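Side-chain contacts in UDP-L-Rhamnose Synthase (PDB 7JID), which probably makes UDP-L-rhamnose with NADP(H) as cofactor, binding the dinucleotide on a Rossmann-type fold and the UDP-sugar beside it: residues M18-K21 against I22-Q26; N263-K266 against L267-L270. All coordinates share one frame; numbering follows the deposited sequence. Where two conformers were deposited one is given.

Contact 1 (M18-K21 against I22-Q26)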
loop_
_atom_site.group_PDB
_atom_site.type_symbol
_atom_site.label_atom_id
_atom_site.label_comp_id
_atom_site.label_asym_id
_atom_site.label_seq_id
_atom_site.Cartn_x
_atom_site.Cartn_y
_atom_site.Cartn_z
ATOM N N MET A 18 -3.927 -21.751 15.744
ATOM C CA MET A 18 -4.083 -21.716 17.222
ATOM C C MET A 18 -5.452 -21.168 17.582
ATOM O O MET A 18 -6.119 -21.741 18.462
ATOM C CB MET A 18 -3.028 -20.826 17.877
ATOM C CG MET A 18 -1.883 -21.621 18.407
ATOM S SD MET A 18 -0.891 -20.536 19.424
ATOM C CE MET A 18 -0.249 -19.464 18.139
ATOM N N VAL A 19 -5.840 -20.080 16.934
ATOM C CA VAL A 19 -7.152 -19.451 17.194
ATOM C C VAL A 19 -8.246 -20.445 16.790
ATOM O O VAL A 19 -9.210 -20.581 17.536
ATOM C CB VAL A 19 -7.293 -18.121 16.451
ATOM C CG1 VAL A 19 -8.683 -17.528 16.576
ATOM C CG2 VAL A 19 -6.270 -17.114 16.938
ATOM N N SER A 20 -8.140 -21.008 15.588
ATOM C CA SER A 20 -9.101 -22.009 15.054
ATOM C C SER A 20 -9.361 -23.076 16.126
ATOM O O SER A 20 -10.565 -23.318 16.453
ATOM C CB SER A 20 -8.576 -22.615 13.774
ATOM O OG SER A 20 -9.522 -23.506 13.210
ATOM N N LYS A 21 -8.285 -23.665 16.655
ATOM C CA LYS A 21 -8.342 -24.754 17.675
ATOM C C LYS A 21 -9.129 -24.304 18.901
ATOM O O LYS A 21 -9.963 -25.098 19.391
ATOM C CB LYS A 21 -6.948 -25.192 18.115
ATOM C CG LYS A 21 -6.514 -26.525 17.538
ATOM C CD LYS A 21 -5.120 -26.514 16.953
ATOM C CE LYS A 21 -4.906 -27.608 15.926
ATOM N NZ LYS A 21 -3.938 -27.188 14.890
ATOM N N ILE A 22 -8.867 -23.090 19.394
ATOM C CA ILE A 22 -9.555 -22.539 20.588
ATOM C C ILE A 22 -11.028 -22.281 20.266
ATOM O O ILE A 22 -11.851 -22.544 21.129
ATOM C CB ILE A 22 -8.843 -21.282 21.113
ATOM C CG1 ILE A 22 -7.471 -21.672 21.665
ATOM C CG2 ILE A 22 -9.707 -20.558 22.141
ATOM C CD1 ILE A 22 -6.483 -20.541 21.753
ATOM N N LEU A 23 -11.366 -21.751 19.083
ATOM C CA LEU A 23 -12.777 -21.479 18.711
ATOM C C LEU A 23 -13.554 -22.804 18.733
ATOM O O LEU A 23 -14.730 -22.801 19.187
ATOM C CB LEU A 23 -12.814 -20.807 17.332
ATOM C CG LEU A 23 -12.576 -19.286 17.324
ATOM C CD1 LEU A 23 -12.457 -18.786 15.890
ATOM C CD2 LEU A 23 -13.659 -18.504 18.033
ATOM N N GLU A 24 -12.904 -23.887 18.307
ATOM C CA GLU A 24 -13.524 -25.225 18.141
ATOM C C GLU A 24 -13.705 -25.872 19.519
ATOM O O GLU A 24 -14.791 -26.435 19.754
ATOM C CB GLU A 24 -12.707 -26.058 17.160
ATOM C CG GLU A 24 -13.026 -25.674 15.729
ATOM C CD GLU A 24 -12.494 -26.604 14.663
ATOM O OE1 GLU A 24 -11.389 -27.149 14.861
ATOM O OE2 GLU A 24 -13.176 -26.758 13.630
ATOM N N GLN A 25 -12.728 -25.718 20.418
ATOM C CA GLN A 25 -12.838 -26.200 21.825
ATOM C C GLN A 25 -13.970 -25.440 22.545
ATOM O O GLN A 25 -14.629 -26.038 23.411
ATOM C CB GLN A 25 -11.475 -26.103 22.528
ATOM C CG GLN A 25 -11.379 -25.033 23.608
ATOM C CD GLN A 25 -9.980 -24.878 24.164
ATOM O OE1 GLN A 25 -9.024 -25.508 23.707
ATOM N NE2 GLN A 25 -9.848 -24.033 25.173
ATOM N N GLN A 26 -14.213 -24.176 22.190
ATOM C CA GLN A 26 -15.284 -23.331 22.772
ATOM C C GLN A 26 -16.659 -23.680 22.174
ATOM O O GLN A 26 -17.637 -23.024 22.561
ATOM C CB GLN A 26 -14.978 -21.848 22.554
ATOM C CG GLN A 26 -13.803 -21.336 23.369
ATOM C CD GLN A 26 -13.725 -19.829 23.342
ATOM O OE1 GLN A 26 -14.519 -19.167 22.692
ATOM N NE2 GLN A 26 -12.719 -19.275 23.988
#
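V19 and L23, one helical turn apart, lie side by side and point the same way, and they meet methyl to methyl: CG1 of V19 rests 4.0 Å from CD1 of L23. The valine branches explain it. CG1 is trans to the backbone N (chi1 174°) and lies beside its own carbonyl carbon, and this is the branch that meets L23. L23 turns the other way about its first bond, with CG beside its backbone N, and this brings the foot of its side chain over the carbonyl that its own amide uses; CG of L23 stands 3.6 Å from O of V19. That amide bond, N of L23 to O of V19, is 2.9 Å long with an N-H...O angle of 161°.

I22 repeats the theme on the neighbouring flank. Its CG1 arm (chi1 -67°) folds back along the preceding turn, and CD1 reaches to 3.5 Å from O of M18, whose thioether leads away from the contact. E24, though exposed, brushes V30; its aliphatic part covers another carbonyl, with CG 3.5 Å from O of S20, while the chain, extended beyond CG, turns the carboxylate back toward the preceding turn, on the side of S20.

L23 packs on W6, I8 and V30, all of the central sheet; I22 lies against I199 and I203 of helix 195-207, and V19 reaches M202 of that helix. Helix 14-25 is thereby held between sheet and helix, as the helix of the right-handed beta-alpha-beta crossover between strands 5-9 and 29-32, the first such unit of a Rossmann fold.

Contact 2 (N263-K266 against L267-L270)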
loop_
_atom_site.group_PDB
_atom_site.type_symbol
_atom_site.label_atom_id
_atom_site.label_comp_id
_atom_site.label_asym_id
_atom_site.label_seq_id
_atom_site.Cartn_x
_atom_site.Cartn_y
_atom_site.Cartn_z
ATOM N N ASN A 263 1.327 1.837 24.689
ATOM C CA ASN A 263 0.383 2.168 25.773
ATOM C C ASN A 263 -0.817 1.225 25.678
ATOM O O ASN A 263 -1.468 1.243 24.611
ATOM C CB ASN A 263 -0.014 3.629 25.671
ATOM C CG ASN A 263 -0.910 4.080 26.791
ATOM O OD1 ASN A 263 -1.814 3.374 27.196
ATOM N ND2 ASN A 263 -0.780 5.346 27.177
ATOM N N THR A 264 -1.043 0.423 26.710
ATOM C CA THR A 264 -2.166 -0.540 26.663
ATOM C C THR A 264 -3.303 -0.119 27.590
ATOM O O THR A 264 -4.052 -0.978 27.944
ATOM C CB THR A 264 -1.679 -1.951 26.934
ATOM O OG1 THR A 264 -1.043 -1.998 28.204
ATOM C CG2 THR A 264 -0.779 -2.456 25.831
ATOM N N ASP A 265 -3.422 1.146 27.947
ATOM C CA ASP A 265 -4.537 1.591 28.817
ATOM C C ASP A 265 -5.876 1.227 28.188
ATOM O O ASP A 265 -6.821 0.855 28.922
ATOM C CB ASP A 265 -4.397 3.072 29.134
ATOM C CG ASP A 265 -3.189 3.428 29.992
ATOM O OD1 ASP A 265 -2.519 2.501 30.515
ATOM O OD2 ASP A 265 -2.955 4.624 30.152
ATOM N N LYS A 266 -5.989 1.350 26.876
ATOM C CA LYS A 266 -7.289 1.094 26.231
ATOM C C LYS A 266 -7.690 -0.366 26.464
ATOM O O LYS A 266 -8.830 -0.604 26.857
ATOM C CB LYS A 266 -7.261 1.440 24.745
ATOM C CG LYS A 266 -8.631 1.343 24.082
ATOM C CD LYS A 266 -8.548 1.625 22.618
ATOM C CE LYS A 266 -9.900 1.607 21.941
ATOM N NZ LYS A 266 -9.828 1.917 20.500
ATOM N N LEU A 267 -6.806 -1.331 26.188
ATOM C CA LEU A 267 -7.106 -2.761 26.389
ATOM C C LEU A 267 -7.345 -2.982 27.889
ATOM O O LEU A 267 -8.225 -3.784 28.222
ATOM C CB LEU A 267 -5.945 -3.626 25.906
ATOM C CG LEU A 267 -6.218 -5.130 25.965
ATOM C CD1 LEU A 267 -7.372 -5.524 25.055
ATOM C CD2 LEU A 267 -4.957 -5.885 25.649
ATOM N N GLN A 268 -6.508 -2.391 28.755
ATOM C CA GLN A 268 -6.608 -2.634 30.226
ATOM C C GLN A 268 -7.967 -2.166 30.764
ATOM O O GLN A 268 -8.389 -2.748 31.783
ATOM C CB GLN A 268 -5.429 -1.992 30.945
ATOM C CG GLN A 268 -4.124 -2.737 30.694
ATOM C CD GLN A 268 -2.976 -2.090 31.437
ATOM O OE1 GLN A 268 -2.044 -1.496 30.863
ATOM N NE2 GLN A 268 -3.050 -2.204 32.753
ATOM N N SER A 269 -8.593 -1.168 30.129
ATOM C CA SER A 269 -9.926 -0.632 30.523
ATOM C C SER A 269 -10.973 -1.727 30.356
ATOM O O SER A 269 -11.973 -1.691 31.094
ATOM C CB SER A 269 -10.308 0.595 29.772
ATOM O OG SER A 269 -10.584 0.314 28.387
ATOM N N LEU A 270 -10.746 -2.675 29.449
ATOM C CA LEU A 270 -11.727 -3.752 29.147
ATOM C C LEU A 270 -11.289 -5.067 29.772
ATOM O O LEU A 270 -12.163 -5.902 30.087
ATOM C CB LEU A 270 -11.882 -3.871 27.624
ATOM C CG LEU A 270 -12.414 -2.651 26.896
ATOM C CD1 LEU A 270 -12.623 -2.982 25.404
ATOM C CD2 LEU A 270 -13.706 -2.119 27.526
#
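T264 and Q268 cross obliquely, joined at their polar ends: OG1 of T264 donates to OE1 of Q268 over 2.9 Å. The hydroxyl approaches the amide oxygen at a C=O...O angle of 127°, tilted out of the carbonyl plane. A threonine chi1 of 58° sets OG1 between its backbone N and carbonyl carbon, and the glutamine, extended beyond CG, reaches back over the preceding turn, its CG 3.3 Å from O of T264. That same carbonyl accepts the backbone N of Q268, so two bonds of opposite direction tie the pair.

T264 occupies the N-cap of helix 265-270, but the side-chain bond at this helix start comes from the residue before it: OD1 of N263 accepts the backbone N of D265 at 2.8 Å, forming an Asx turn. The carboxylate of D265 stands obliquely to the Q268 amide, their planes 69° apart.

Farther along, OG of S269 turns back to O of K266, tilted out of the carbonyl plane, at a very short 2.5 Å. K266 itself runs fully extended, its NZ bonded to O of T213 and its charge in a cation-pi contact with F214. L267 faces M198 and M205 of helix 195-207.

Overall arrangement
Contact 1 comes early in the chain, on helix 14-25, and contact 2 near its end, on helix 265-270; their centres are 24 Å apart, and the nearest atoms, about 14 Å apart, do not touch. Helix 195-207 is their shared neighbour, packing against side chains of both. Each also reaches the six-stranded parallel sheet, but at different places: contact 1 at one edge strand, 29-32, and its neighbour 5-9, contact 2 at the opposite edge strand, 212-215. The side chain of M18 is about 7 Å from the bound NADP and about 12 Å from the UDP-sugar; that of T264 is about 13 Å from the UDP-sugar. Sequence-distant helices thus cover one nucleotide-binding core.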